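Diffuse adherence adhesin (Escherichia coli, PDB 4MEE) mediates bacterial attachment to human and other mammalian cells, autoaggregation and biofilm formation, its C-terminal β-barrel transport unit being the part described here. Local coordinates at residues Met166-Arg171 and Gly280-Thr285; Asp231-Ile236 and Gly266-Trp271; Thr312-Gly317 and His341-Trp346. All blocks are in the same frame, centred on the assembly; numbering follows the deposited sequence.

Contact 1: residues Met166-Arg171 and Gly280-Thr285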
ATOM      1  N   MET A 166       1.879  -0.682  -4.399  1.00 42.84           N
ATOM      2  CA  MET A 166       0.908  -0.771  -5.468  1.00 44.73           C
ATOM      3  C   MET A 166       0.370  -2.187  -5.548  1.00 45.93           C
ATOM      4  O   MET A 166       1.119  -3.126  -5.774  1.00 46.78           O
ATOM      5  CB  MET A 166       1.544  -0.391  -6.791  1.00 46.47           C
ATOM      6  CG  MET A 166       0.581   0.277  -7.755  1.00 48.00           C
ATOM      7  SD  MET A 166       1.239   0.389  -9.428  1.00 50.18           S
ATOM      8  CE  MET A 166       2.218  -1.109  -9.491  1.00 50.61           C
ATOM      9  N   ASP A 167      -0.936  -2.340  -5.382  1.00 46.59           N
ATOM     10  CA  ASP A 167      -1.540  -3.658  -5.380  1.00 46.91           C
ATOM     11  C   ASP A 167      -1.672  -4.184  -6.778  1.00 46.17           C
ATOM     12  O   ASP A 167      -1.509  -3.451  -7.738  1.00 47.28           O
ATOM     13  CB  ASP A 167      -2.911  -3.602  -4.739  1.00 49.22           C
ATOM     14  CG  ASP A 167      -2.856  -3.796  -3.244  1.00 51.58           C
ATOM     15  OD1 ASP A 167      -1.901  -4.435  -2.757  1.00 51.41           O
ATOM     16  OD2 ASP A 167      -3.772  -3.314  -2.549  1.00 52.42           O
ATOM     17  N   LEU A 168      -1.975  -5.464  -6.876  1.00 44.69           N
ATOM     18  CA  LEU A 168      -2.163  -6.103  -8.145  1.00 44.83           C
ATOM     19  C   LEU A 168      -3.405  -5.520  -8.734  1.00 46.57           C
ATOM     20  O   LEU A 168      -4.248  -5.010  -8.006  1.00 47.16           O
ATOM     21  CB  LEU A 168      -2.404  -7.577  -7.919  1.00 41.92           C
ATOM     22  CG  LEU A 168      -1.349  -8.576  -8.367  1.00 39.84           C
ATOM     23  CD1 LEU A 168       0.039  -8.010  -8.175  1.00 39.59           C
ATOM     24  CD2 LEU A 168      -1.512  -9.809  -7.511  1.00 38.67           C
ATOM     25  N   ASN A 169      -3.483  -5.573 -10.056  1.00 47.27           N
ATOM     26  CA  ASN A 169      -4.675  -5.251 -10.818  1.00 48.25           C
ATOM     27  C   ASN A 169      -4.857  -3.761 -10.954  1.00 51.07           C
ATOM     28  O   ASN A 169      -5.740  -3.298 -11.648  1.00 50.84           O
ATOM     29  CB  ASN A 169      -5.928  -5.897 -10.221  1.00 47.20           C
ATOM     30  CG  ASN A 169      -6.040  -7.371 -10.556  1.00 46.49           C
ATOM     31  OD1 ASN A 169      -5.987  -7.764 -11.720  1.00 45.82           O
ATOM     32  ND2 ASN A 169      -6.204  -8.195  -9.534  1.00 45.70           N
ATOM     33  N   GLU A 170      -4.009  -2.991 -10.301  1.00 53.11           N
ATOM     34  CA  GLU A 170      -4.100  -1.570 -10.453  1.00 55.76           C
ATOM     35  C   GLU A 170      -3.577  -1.171 -11.811  1.00 54.19           C
ATOM     36  O   GLU A 170      -4.175  -0.365 -12.499  1.00 53.34           O
ATOM     37  CB  GLU A 170      -3.326  -0.871  -9.360  1.00 58.23           C
ATOM     38  CG  GLU A 170      -4.221  -0.248  -8.320  1.00 63.02           C
ATOM     39  CD  GLU A 170      -5.032   0.895  -8.889  1.00 67.69           C
ATOM     40  OE1 GLU A 170      -5.328   0.881 -10.100  1.00 68.61           O
ATOM     41  OE2 GLU A 170      -5.375   1.813  -8.119  1.00 69.41           O
ATOM     42  N   ARG A 171      -2.472  -1.776 -12.212  1.00 53.36           N
ATOM     43  CA  ARG A 171      -1.838  -1.422 -13.460  1.00 52.19           C
ATOM     44  C   ARG A 171      -2.424  -2.153 -14.638  1.00 51.91           C
ATOM     45  O   ARG A 171      -1.793  -3.048 -15.184  1.00 53.26           O
ATOM     46  CB  ARG A 171      -0.357  -1.751 -13.391  1.00 51.28           C
ATOM     47  CG  ARG A 171       0.526  -0.585 -13.030  1.00 51.04           C
ATOM     48  CD  ARG A 171      -0.108   0.711 -13.447  1.00 50.66           C
ATOM     49  NE  ARG A 171      -0.723   1.364 -12.308  1.00 51.44           N
ATOM     50  CZ  ARG A 171      -1.814   2.101 -12.404  1.00 50.88           C
ATOM     51  NH1 ARG A 171      -2.386   2.252 -13.587  1.00 51.12           N
ATOM     52  NH2 ARG A 171      -2.336   2.676 -11.331  1.00 50.55           N
ATOM     53  N   GLY A 280      -6.718 -16.726 -18.237  1.00 44.71           N
ATOM     54  CA  GLY A 280      -5.324 -17.141 -18.255  1.00 45.40           C
ATOM     55  C   GLY A 280      -4.465 -16.567 -17.146  1.00 45.66           C
ATOM     56  O   GLY A 280      -4.916 -15.739 -16.362  1.00 45.18           O
ATOM     57  N   LEU A 281      -3.210 -17.007 -17.092  1.00 45.95           N
ATOM     58  CA  LEU A 281      -2.263 -16.580 -16.063  1.00 46.20           C
ATOM     59  C   LEU A 281      -1.798 -15.149 -16.232  1.00 45.93           C
ATOM     60  O   LEU A 281      -1.759 -14.638 -17.336  1.00 46.25           O
ATOM     61  CB  LEU A 281      -1.032 -17.468 -16.079  1.00 45.54           C
ATOM     62  CG  LEU A 281      -1.249 -18.928 -15.705  1.00 44.89           C
ATOM     63  CD1 LEU A 281       0.038 -19.713 -15.877  1.00 44.49           C
ATOM     64  CD2 LEU A 281      -1.778 -19.046 -14.288  1.00 44.66           C
ATOM     65  N   PHE A 282      -1.431 -14.504 -15.136  1.00 44.95           N
ATOM     66  CA  PHE A 282      -0.898 -13.160 -15.229  1.00 44.38           C
ATOM     67  C   PHE A 282       0.112 -12.934 -14.119  1.00 43.16           C
ATOM     68  O   PHE A 282       0.144 -13.693 -13.178  1.00 42.65           O
ATOM     69  CB  PHE A 282      -2.024 -12.120 -15.264  1.00 45.00           C
ATOM     70  CG  PHE A 282      -2.503 -11.686 -13.942  1.00 45.61           C
ATOM     71  CD1 PHE A 282      -3.616 -12.245 -13.387  1.00 45.70           C
ATOM     72  CD2 PHE A 282      -1.866 -10.677 -13.289  1.00 45.99           C
ATOM     73  CE1 PHE A 282      -4.059 -11.826 -12.178  1.00 45.79           C
ATOM     74  CE2 PHE A 282      -2.297 -10.258 -12.076  1.00 46.47           C
ATOM     75  CZ  PHE A 282      -3.403 -10.830 -11.518  1.00 46.08           C
ATOM     76  N   ALA A 283       0.974 -11.939 -14.273  1.00 42.09           N
ATOM     77  CA  ALA A 283       1.982 -11.629 -13.276  1.00 40.51           C
ATOM     78  C   ALA A 283       2.283 -10.166 -13.347  1.00 40.58           C
ATOM     79  O   ALA A 283       2.161  -9.573 -14.386  1.00 40.50           O
ATOM     80  CB  ALA A 283       3.238 -12.403 -13.548  1.00 39.69           C
ATOM     81  N   GLU A 284       2.675  -9.583 -12.231  1.00 40.62           N
ATOM     82  CA  GLU A 284       3.009  -8.177 -12.201  1.00 41.70           C
ATOM     83  C   GLU A 284       4.235  -8.052 -11.337  1.00 40.57           C
ATOM     84  O   GLU A 284       4.455  -8.895 -10.495  1.00 40.57           O
ATOM     85  CB  GLU A 284       1.873  -7.384 -11.587  1.00 43.45           C
ATOM     86  CG  GLU A 284       0.662  -7.261 -12.483  1.00 47.47           C
ATOM     87  CD  GLU A 284      -0.292  -6.182 -12.027  1.00 50.41           C
ATOM     88  OE1 GLU A 284       0.081  -5.372 -11.150  1.00 52.76           O
ATOM     89  OE2 GLU A 284      -1.422  -6.145 -12.550  1.00 51.94           O
ATOM     90  N   THR A 285       5.050  -7.022 -11.536  1.00 40.43           N
ATOM     91  CA  THR A 285       6.205  -6.821 -10.675  1.00 40.25           C
ATOM     92  C   THR A 285       6.663  -5.401 -10.622  1.00 40.40           C
ATOM     93  O   THR A 285       6.432  -4.654 -11.541  1.00 40.54           O
ATOM     94  CB  THR A 285       7.377  -7.597 -11.216  1.00 40.03           C
ATOM     95  OG1 THR A 285       6.930  -8.920 -11.499  1.00 40.63           O
ATOM     96  CG2 THR A 285       8.442  -7.629 -10.195  1.00 38.97           C
TER
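Glu-284 reaches from the strand to a turn of the linker at Leu-168 and Asn-169, and its side chain carries the largest share of the contact. Its CB packs against a methyl of Leu-168, with CB to CD1 at 3.9 Å. CG stands beside the backbone N (chi1 -73°), and the extended chain beyond it carries the carboxylate to the turn. There the two oxygens divide the work: OE1 lies 3.8 Å from Leu-168 CA, whereas OE2 accepts a hydrogen bond from the backbone of Asn-169, N to OE2 3.3 Å. The N-H...O angle of 153° makes this bond fairly straight, although the donor stands above the carboxylate plane, 41° out of it.

The donated N-H belongs to the third residue of a type II turn running from Asp-167 to Glu-170, so the carboxylate meets the turn through its backbone, by one rather long bond. Next to it, Leu-168 CG comes to the edge of the Phe-282 ring, 4.2 Å from CE2, and the Asn-169 side chain crosses that of Phe-282 at about a right angle. Arg-171 is not in charge contact with Glu-284, its NE being 6.9 Å from OE1, but it could still stabilise the anion at a distance.

Two salt bridges tie the turn to further strands: Asp-167 to Lys-373 and Glu-170 to Arg-191. The linker that follows helix 149-162 thus rests against the inner wall of the barrel, on strand 280-298, with Leu-168 and Asp-167 also touching Gln-343 on strand 333-355.

Contact 2: residues Asp231-Ile236 and Gly266-Trp271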
ATOM      1  N   ASP A 231       2.055 -11.148 -23.606  1.00 51.59           N
ATOM      2  CA  ASP A 231       2.114  -9.707 -23.785  1.00 52.94           C
ATOM      3  C   ASP A 231       2.784  -9.098 -22.607  1.00 52.01           C
ATOM      4  O   ASP A 231       2.316  -9.256 -21.499  1.00 51.38           O
ATOM      5  CB  ASP A 231       0.730  -9.117 -23.810  1.00 53.92           C
ATOM      6  CG  ASP A 231      -0.202  -9.929 -24.604  1.00 56.08           C
ATOM      7  OD1 ASP A 231       0.106 -11.107 -24.835  1.00 56.89           O
ATOM      8  OD2 ASP A 231      -1.247  -9.398 -25.013  1.00 56.54           O
ATOM      9  N   PHE A 232       3.842  -8.344 -22.844  1.00 51.30           N
ATOM     10  CA  PHE A 232       4.559  -7.711 -21.765  1.00 51.01           C
ATOM     11  C   PHE A 232       4.410  -6.209 -21.793  1.00 49.55           C
ATOM     12  O   PHE A 232       4.229  -5.627 -22.849  1.00 48.71           O
ATOM     13  CB  PHE A 232       6.027  -8.026 -21.900  1.00 51.68           C
ATOM     14  CG  PHE A 232       6.334  -9.463 -21.806  1.00 52.46           C
ATOM     15  CD1 PHE A 232       6.154 -10.289 -22.886  1.00 52.89           C
ATOM     16  CD2 PHE A 232       6.826  -9.983 -20.637  1.00 52.54           C
ATOM     17  CE1 PHE A 232       6.458 -11.619 -22.795  1.00 53.26           C
ATOM     18  CE2 PHE A 232       7.131 -11.312 -20.538  1.00 52.50           C
ATOM     19  CZ  PHE A 232       6.948 -12.131 -21.618  1.00 53.14           C
ATOM     20  N   THR A 233       4.512  -5.586 -20.626  1.00 49.14           N
ATOM     21  CA  THR A 233       4.582  -4.149 -20.541  1.00 48.86           C
ATOM     22  C   THR A 233       5.671  -3.728 -19.596  1.00 48.49           C
ATOM     23  O   THR A 233       5.851  -4.335 -18.566  1.00 47.49           O
ATOM     24  CB  THR A 233       3.313  -3.585 -19.947  1.00 48.46           C
ATOM     25  OG1 THR A 233       2.343  -3.425 -20.982  1.00 48.69           O
ATOM     26  CG2 THR A 233       3.612  -2.261 -19.355  1.00 48.22           C
ATOM     27  N   LEU A 234       6.402  -2.681 -19.938  1.00 49.26           N
ATOM     28  CA  LEU A 234       7.412  -2.139 -19.038  1.00 49.73           C
ATOM     29  C   LEU A 234       7.214  -0.654 -18.928  1.00 48.01           C
ATOM     30  O   LEU A 234       7.100   0.015 -19.925  1.00 47.74           O
ATOM     31  CB  LEU A 234       8.788  -2.424 -19.575  1.00 51.43           C
ATOM     32  CG  LEU A 234       9.185  -3.833 -19.174  1.00 53.82           C
ATOM     33  CD1 LEU A 234       9.410  -4.675 -20.414  1.00 54.44           C
ATOM     34  CD2 LEU A 234      10.397  -3.818 -18.260  1.00 53.40           C
ATOM     35  N   GLY A 235       7.164  -0.130 -17.716  1.00 46.72           N
ATOM     36  CA  GLY A 235       6.813   1.262 -17.543  1.00 45.66           C
ATOM     37  C   GLY A 235       7.593   1.864 -16.417  1.00 44.96           C
ATOM     38  O   GLY A 235       8.463   1.216 -15.868  1.00 45.08           O
ATOM     39  N   ILE A 236       7.298   3.109 -16.084  1.00 43.65           N
ATOM     40  CA  ILE A 236       7.945   3.720 -14.951  1.00 43.32           C
ATOM     41  C   ILE A 236       6.974   4.524 -14.114  1.00 43.50           C
ATOM     42  O   ILE A 236       6.008   5.066 -14.624  1.00 43.04           O
ATOM     43  CB  ILE A 236       9.130   4.574 -15.376  1.00 43.28           C
ATOM     44  CG1 ILE A 236       8.684   5.906 -15.921  1.00 43.13           C
ATOM     45  CG2 ILE A 236       9.844   3.932 -16.537  1.00 43.28           C
ATOM     46  CD1 ILE A 236       9.624   6.322 -17.004  1.00 42.99           C
ATOM     47  N   GLY A 266      10.567   4.449  -9.637  1.00 37.00           N
ATOM     48  CA  GLY A 266      10.882   3.076  -9.935  1.00 38.22           C
ATOM     49  C   GLY A 266      10.284   2.631 -11.233  1.00 39.71           C
ATOM     50  O   GLY A 266       9.780   3.441 -11.990  1.00 39.30           O
ATOM     51  N   VAL A 267      10.348   1.333 -11.476  1.00 40.80           N
ATOM     52  CA  VAL A 267       9.871   0.748 -12.697  1.00 41.20           C
ATOM     53  C   VAL A 267       9.021  -0.446 -12.367  1.00 41.85           C
ATOM     54  O   VAL A 267       9.250  -1.106 -11.364  1.00 41.85           O
ATOM     55  CB  VAL A 267      11.049   0.215 -13.478  1.00 40.64           C
ATOM     56  CG1 VAL A 267      12.023   1.338 -13.711  1.00 39.70           C
ATOM     57  CG2 VAL A 267      11.715  -0.881 -12.676  1.00 40.05           C
ATOM     58  N   TYR A 268       8.047  -0.738 -13.220  1.00 42.59           N
ATOM     59  CA  TYR A 268       7.169  -1.882 -13.017  1.00 42.78           C
ATOM     60  C   TYR A 268       7.048  -2.752 -14.250  1.00 42.66           C
ATOM     61  O   TYR A 268       7.417  -2.339 -15.331  1.00 42.07           O
ATOM     62  CB  TYR A 268       5.795  -1.418 -12.583  1.00 43.42           C
ATOM     63  CG  TYR A 268       5.103  -0.545 -13.557  1.00 44.88           C
ATOM     64  CD1 TYR A 268       4.533  -1.068 -14.697  1.00 45.89           C
ATOM     65  CD2 TYR A 268       4.990   0.803 -13.325  1.00 45.67           C
ATOM     66  CE1 TYR A 268       3.877  -0.264 -15.590  1.00 47.23           C
ATOM     67  CE2 TYR A 268       4.335   1.610 -14.206  1.00 47.39           C
ATOM     68  CZ  TYR A 268       3.784   1.076 -15.338  1.00 47.94           C
ATOM     69  OH  TYR A 268       3.134   1.895 -16.210  1.00 47.80           O
ATOM     70  N   GLY A 269       6.522  -3.958 -14.077  1.00 42.79           N
ATOM     71  CA  GLY A 269       6.388  -4.902 -15.177  1.00 42.52           C
ATOM     72  C   GLY A 269       5.066  -5.638 -15.137  1.00 43.01           C
ATOM     73  O   GLY A 269       4.504  -5.844 -14.074  1.00 42.83           O
ATOM     74  N   THR A 270       4.568  -6.035 -16.300  1.00 43.55           N
ATOM     75  CA  THR A 270       3.307  -6.723 -16.394  1.00 44.45           C
ATOM     76  C   THR A 270       3.360  -7.850 -17.400  1.00 44.77           C
ATOM     77  O   THR A 270       4.027  -7.725 -18.402  1.00 44.58           O
ATOM     78  CB  THR A 270       2.281  -5.765 -16.940  1.00 44.38           C
ATOM     79  OG1 THR A 270       1.528  -5.231 -15.854  1.00 44.80           O
ATOM     80  CG2 THR A 270       1.389  -6.500 -17.852  1.00 44.20           C
ATOM     81  N   TRP A 271       2.644  -8.945 -17.159  1.00 45.03           N
ATOM     82  CA  TRP A 271       2.625 -10.045 -18.119  1.00 46.11           C
ATOM     83  C   TRP A 271       1.282 -10.709 -18.187  1.00 46.88           C
ATOM     84  O   TRP A 271       0.729 -11.000 -17.158  1.00 46.28           O
ATOM     85  CB  TRP A 271       3.579 -11.123 -17.669  1.00 46.85           C
ATOM     86  CG  TRP A 271       3.552 -12.308 -18.522  1.00 47.82           C
ATOM     87  CD1 TRP A 271       4.029 -12.394 -19.778  1.00 48.08           C
ATOM     88  CD2 TRP A 271       3.064 -13.604 -18.190  1.00 48.92           C
ATOM     89  NE1 TRP A 271       3.869 -13.653 -20.262  1.00 48.39           N
ATOM     90  CE2 TRP A 271       3.277 -14.419 -19.303  1.00 48.51           C
ATOM     91  CE3 TRP A 271       2.473 -14.153 -17.063  1.00 49.13           C
ATOM     92  CZ2 TRP A 271       2.919 -15.741 -19.328  1.00 49.13           C
ATOM     93  CZ3 TRP A 271       2.112 -15.465 -17.089  1.00 49.53           C
ATOM     94  CH2 TRP A 271       2.338 -16.249 -18.213  1.00 49.31           C
TER
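Thr-233 and Thr-270 face each other as a hydrogen-bonded antiparallel pair, and their backbones supply the first kind of interaction. Thr-233 N to Thr-270 O and Thr-270 N to Thr-233 O both measure 3.1 Å. Gly-235 and Tyr-268 repeat the arrangement, with Gly-235 N to Tyr-268 O at 3.3 Å and a weak return bond. The short strand axes run at 161° to each other.

A CH-pi contact comes second. Gly-235 CA sits over one face of the Tyr-268 ring, 4.0 Å from its centroid and 23° off the normal. Tyr-268 CG lies between its backbone N and carbonyl carbon (chi1 61°), which starts the ring back across the strand pair toward the glycine. The phenol oxygen is hydrogen-bonded by the indole N-H of Trp-189 (NE1).

Packing makes up the third group. Phe-232 and Trp-271 lie side by side and point the same way; Trp-271 CD1 stands over one face of the phenyl ring, displaced toward its rim, 3.4 Å from Phe-232 CE2. The planes are oblique, neither stacked nor edge-to-face. Further along the sheet face that carries this pair, Ile-236 CG2 approaches Val-267 CG1 at 4.4 Å. On the sheet face that carries Tyr-268, Thr-233 CB and Thr-270 CB are 3.9 Å apart.

The sheet face with Leu-234, Ile-236 and Val-267 lies on the surface, flanked by the partly exposed Phe-232 and Trp-271, consistent with lipid exposure. The pairing is that of a transmembrane β-barrel hairpin, and the aromatic ring folded over a cross-strand glycine resembles the mortise-tenon joint described in autotransporter barrels.

Contact 3: residues Thr312-Gly317 and His341-Trp346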
ATOM      1  N   THR A 312      11.868  -0.896  -2.032  1.00 33.45           N
ATOM      2  CA  THR A 312      10.692  -1.653  -1.845  1.00 32.99           C
ATOM      3  C   THR A 312      10.545  -2.407  -3.133  1.00 32.34           C
ATOM      4  O   THR A 312      10.788  -1.845  -4.175  1.00 32.44           O
ATOM      5  CB  THR A 312       9.543  -0.692  -1.657  1.00 33.39           C
ATOM      6  OG1 THR A 312       9.297  -0.550  -0.258  1.00 34.47           O
ATOM      7  CG2 THR A 312       8.352  -1.220  -2.284  1.00 33.46           C
ATOM      8  N   ALA A 313      10.220  -3.690  -3.069  1.00 31.71           N
ATOM      9  CA  ALA A 313      10.083  -4.492  -4.276  1.00 31.41           C
ATOM     10  C   ALA A 313       8.965  -5.495  -4.145  1.00 31.02           C
ATOM     11  O   ALA A 313       8.742  -6.014  -3.082  1.00 30.81           O
ATOM     12  CB  ALA A 313      11.371  -5.212  -4.561  1.00 31.12           C
ATOM     13  N   SER A 314       8.277  -5.794  -5.239  1.00 30.92           N
ATOM     14  CA  SER A 314       7.122  -6.675  -5.165  1.00 30.49           C
ATOM     15  C   SER A 314       7.036  -7.649  -6.301  1.00 29.99           C
ATOM     16  O   SER A 314       7.483  -7.369  -7.386  1.00 30.63           O
ATOM     17  CB  SER A 314       5.852  -5.861  -5.191  1.00 30.46           C
ATOM     18  OG  SER A 314       4.744  -6.728  -5.198  1.00 30.87           O
ATOM     19  N   ALA A 315       6.408  -8.782  -6.048  1.00 29.88           N
ATOM     20  CA  ALA A 315       6.166  -9.724  -7.111  1.00 30.47           C
ATOM     21  C   ALA A 315       4.911 -10.509  -6.875  1.00 31.32           C
ATOM     22  O   ALA A 315       4.712 -11.045  -5.808  1.00 31.24           O
ATOM     23  CB  ALA A 315       7.320 -10.668  -7.234  1.00 30.41           C
ATOM     24  N   GLY A 316       4.080 -10.628  -7.897  1.00 32.66           N
ATOM     25  CA  GLY A 316       2.797 -11.288  -7.716  1.00 34.48           C
ATOM     26  C   GLY A 316       2.158 -11.843  -8.967  1.00 36.11           C
ATOM     27  O   GLY A 316       2.537 -11.495 -10.074  1.00 36.77           O
ATOM     28  N   GLY A 317       1.169 -12.708  -8.785  1.00 37.40           N
ATOM     29  CA  GLY A 317       0.504 -13.345  -9.905  1.00 38.20           C
ATOM     30  C   GLY A 317      -0.909 -13.804  -9.624  1.00 38.67           C
ATOM     31  O   GLY A 317      -1.467 -13.559  -8.578  1.00 38.96           O
ATOM     32  N   HIS A 341      -5.457 -14.987  -6.561  1.00 39.40           N
ATOM     33  CA  HIS A 341      -4.145 -14.358  -6.743  1.00 39.24           C
ATOM     34  C   HIS A 341      -3.262 -14.391  -5.494  1.00 39.56           C
ATOM     35  O   HIS A 341      -3.753 -14.547  -4.375  1.00 40.16           O
ATOM     36  CB  HIS A 341      -4.305 -12.917  -7.243  1.00 38.52           C
ATOM     37  CG  HIS A 341      -5.111 -12.046  -6.332  1.00 38.23           C
ATOM     38  ND1 HIS A 341      -6.416 -11.694  -6.602  1.00 38.67           N
ATOM     39  CD2 HIS A 341      -4.802 -11.463  -5.150  1.00 37.94           C
ATOM     40  CE1 HIS A 341      -6.874 -10.929  -5.628  1.00 38.22           C
ATOM     41  NE2 HIS A 341      -5.916 -10.776  -4.732  1.00 37.53           N
ATOM     42  N   LEU A 342      -1.958 -14.228  -5.709  1.00 40.03           N
ATOM     43  CA  LEU A 342      -0.961 -14.237  -4.643  1.00 40.64           C
ATOM     44  C   LEU A 342       0.076 -13.147  -4.912  1.00 39.58           C
ATOM     45  O   LEU A 342       0.533 -12.991  -6.046  1.00 39.33           O
ATOM     46  CB  LEU A 342      -0.291 -15.615  -4.566  1.00 42.81           C
ATOM     47  CG  LEU A 342       0.897 -15.865  -3.630  1.00 44.60           C
ATOM     48  CD1 LEU A 342       0.471 -15.923  -2.170  1.00 45.99           C
ATOM     49  CD2 LEU A 342       1.607 -17.150  -4.028  1.00 45.61           C
ATOM     50  N   GLN A 343       0.439 -12.399  -3.871  1.00 38.69           N
ATOM     51  CA  GLN A 343       1.375 -11.277  -3.984  1.00 37.66           C
ATOM     52  C   GLN A 343       2.340 -11.237  -2.799  1.00 36.04           C
ATOM     53  O   GLN A 343       1.935 -11.461  -1.658  1.00 36.54           O
ATOM     54  CB  GLN A 343       0.606  -9.952  -4.080  1.00 37.77           C
ATOM     55  CG  GLN A 343       1.475  -8.722  -4.322  1.00 38.97           C
ATOM     56  CD  GLN A 343       0.739  -7.405  -4.126  1.00 40.40           C
ATOM     57  OE1 GLN A 343      -0.369  -7.365  -3.592  1.00 41.44           O
ATOM     58  NE2 GLN A 343       1.358  -6.315  -4.568  1.00 40.65           N
ATOM     59  N   ALA A 344       3.611 -10.948  -3.082  1.00 34.01           N
ATOM     60  CA  ALA A 344       4.637 -10.795  -2.046  1.00 32.26           C
ATOM     61  C   ALA A 344       5.403  -9.482  -2.215  1.00 31.38           C
ATOM     62  O   ALA A 344       5.791  -9.122  -3.329  1.00 31.54           O
ATOM     63  CB  ALA A 344       5.593 -11.978  -2.055  1.00 31.28           C
ATOM     64  N   VAL A 345       5.610  -8.774  -1.105  1.00 30.33           N
ATOM     65  CA  VAL A 345       6.319  -7.492  -1.104  1.00 30.38           C
ATOM     66  C   VAL A 345       7.485  -7.505  -0.107  1.00 30.81           C
ATOM     67  O   VAL A 345       7.323  -7.917   1.042  1.00 30.58           O
ATOM     68  CB  VAL A 345       5.375  -6.305  -0.769  1.00 29.72           C
ATOM     69  CG1 VAL A 345       6.116  -4.979  -0.869  1.00 29.88           C
ATOM     70  CG2 VAL A 345       4.157  -6.292  -1.682  1.00 29.63           C
ATOM     71  N   TRP A 346       8.655  -7.057  -0.562  1.00 31.56           N
ATOM     72  CA  TRP A 346       9.814  -6.864   0.311  1.00 32.32           C
ATOM     73  C   TRP A 346       9.938  -5.397   0.713  1.00 32.39           C
ATOM     74  O   TRP A 346      10.178  -4.527  -0.125  1.00 32.14           O
ATOM     75  CB  TRP A 346      11.104  -7.361  -0.361  1.00 33.30           C
ATOM     76  CG  TRP A 346      12.376  -6.841   0.272  1.00 34.96           C
ATOM     77  CD1 TRP A 346      12.760  -6.979   1.576  1.00 35.56           C
ATOM     78  CD2 TRP A 346      13.429  -6.115  -0.379  1.00 35.85           C
ATOM     79  NE1 TRP A 346      13.980  -6.377   1.780  1.00 35.95           N
ATOM     80  CE2 TRP A 346      14.413  -5.839   0.598  1.00 36.06           C
ATOM     81  CE3 TRP A 346      13.632  -5.666  -1.692  1.00 36.30           C
ATOM     82  CZ2 TRP A 346      15.586  -5.138   0.304  1.00 36.33           C
ATOM     83  CZ3 TRP A 346      14.800  -4.973  -1.983  1.00 36.66           C
ATOM     84  CH2 TRP A 346      15.763  -4.718  -0.987  1.00 36.84           C
TER
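Ser-314, Gln-343 and Val-345 share one face of this strand pair, and the serine hydroxyl is where they meet. Ser-314 OG is anti to its own backbone N (chi1 177°) and leans across to the opposing strand, where it donates to Ala-344 O at 3.2 Å. It approaches that carbonyl from above, 47° out of the plane; the same oxygen also accepts the backbone bond of Ala-315 N at 2.8 Å, which arrives nearly along the C=O axis. Gln-343, extended beyond CG, turns its amide toward the serine from the Gly-316/Gln-343 pair, two positions along; NE2 to Ser-314 OG is a weak hydrogen bond of 3.5 Å. Val-345 directs its CG2 methyl at the same hydroxyl, 3.6 Å from Ser-314 OG.

The opposite face is apolar. Trp-346, its CG anti to the backbone N, presents the edge of its indole to a single methyl: Ala-313 CB lies near the ring plane, 3.7 Å from CE3. Ala-315, Leu-342 and Ala-344 continue this face with small or aliphatic groups, and Trp-346 NE1 hydrogen-bonds Asn-368 OD1.

Paired backbone bonds join Ala-313 to Trp-346, Ala-315 to Ala-344 and Gly-317 to Leu-342; Gly-317 N to Leu-342 O, for instance, measures 2.8 Å. Between these pairs Gly-316 faces Gln-343 with a CA-CA separation of 4.0 Å.

Chemically, one face holds the polar groups beside Val-345. Ser-314 and Gln-343 are buried there; the serine hydroxyl donates to Ala-344 O, and Gln-343 NE2 makes weak bonds to Ser-314 OG and to Met-166 O of the linker. The face of Ala-315 and Leu-342 lies on the surface, consistent with the hydrocarbon layer of the outer membrane.

In the fold
Contacts 2 and 3 are parts of two hairpins of the same barrel wall, and strand 280-298 lies between them in both sequence and space. Its segment 280-285 in contact 1 makes backbone hydrogen bonds to both: Ala-283 O to Trp-271 N at 2.9 Å on the side of contact 2, and Glu-284 N to Gly-316 O at 2.9 Å on the side of contact 3. The centre of contact 1 is about 10 Å from that of contact 2 and about 9 Å from that of contact 3. Contacts 2 and 3 do not touch, their nearest atoms being about 7 Å apart. Contact 1 has the linker, inside the pore, as a partner segment; Gln-343 of contact 3 meets the same linker.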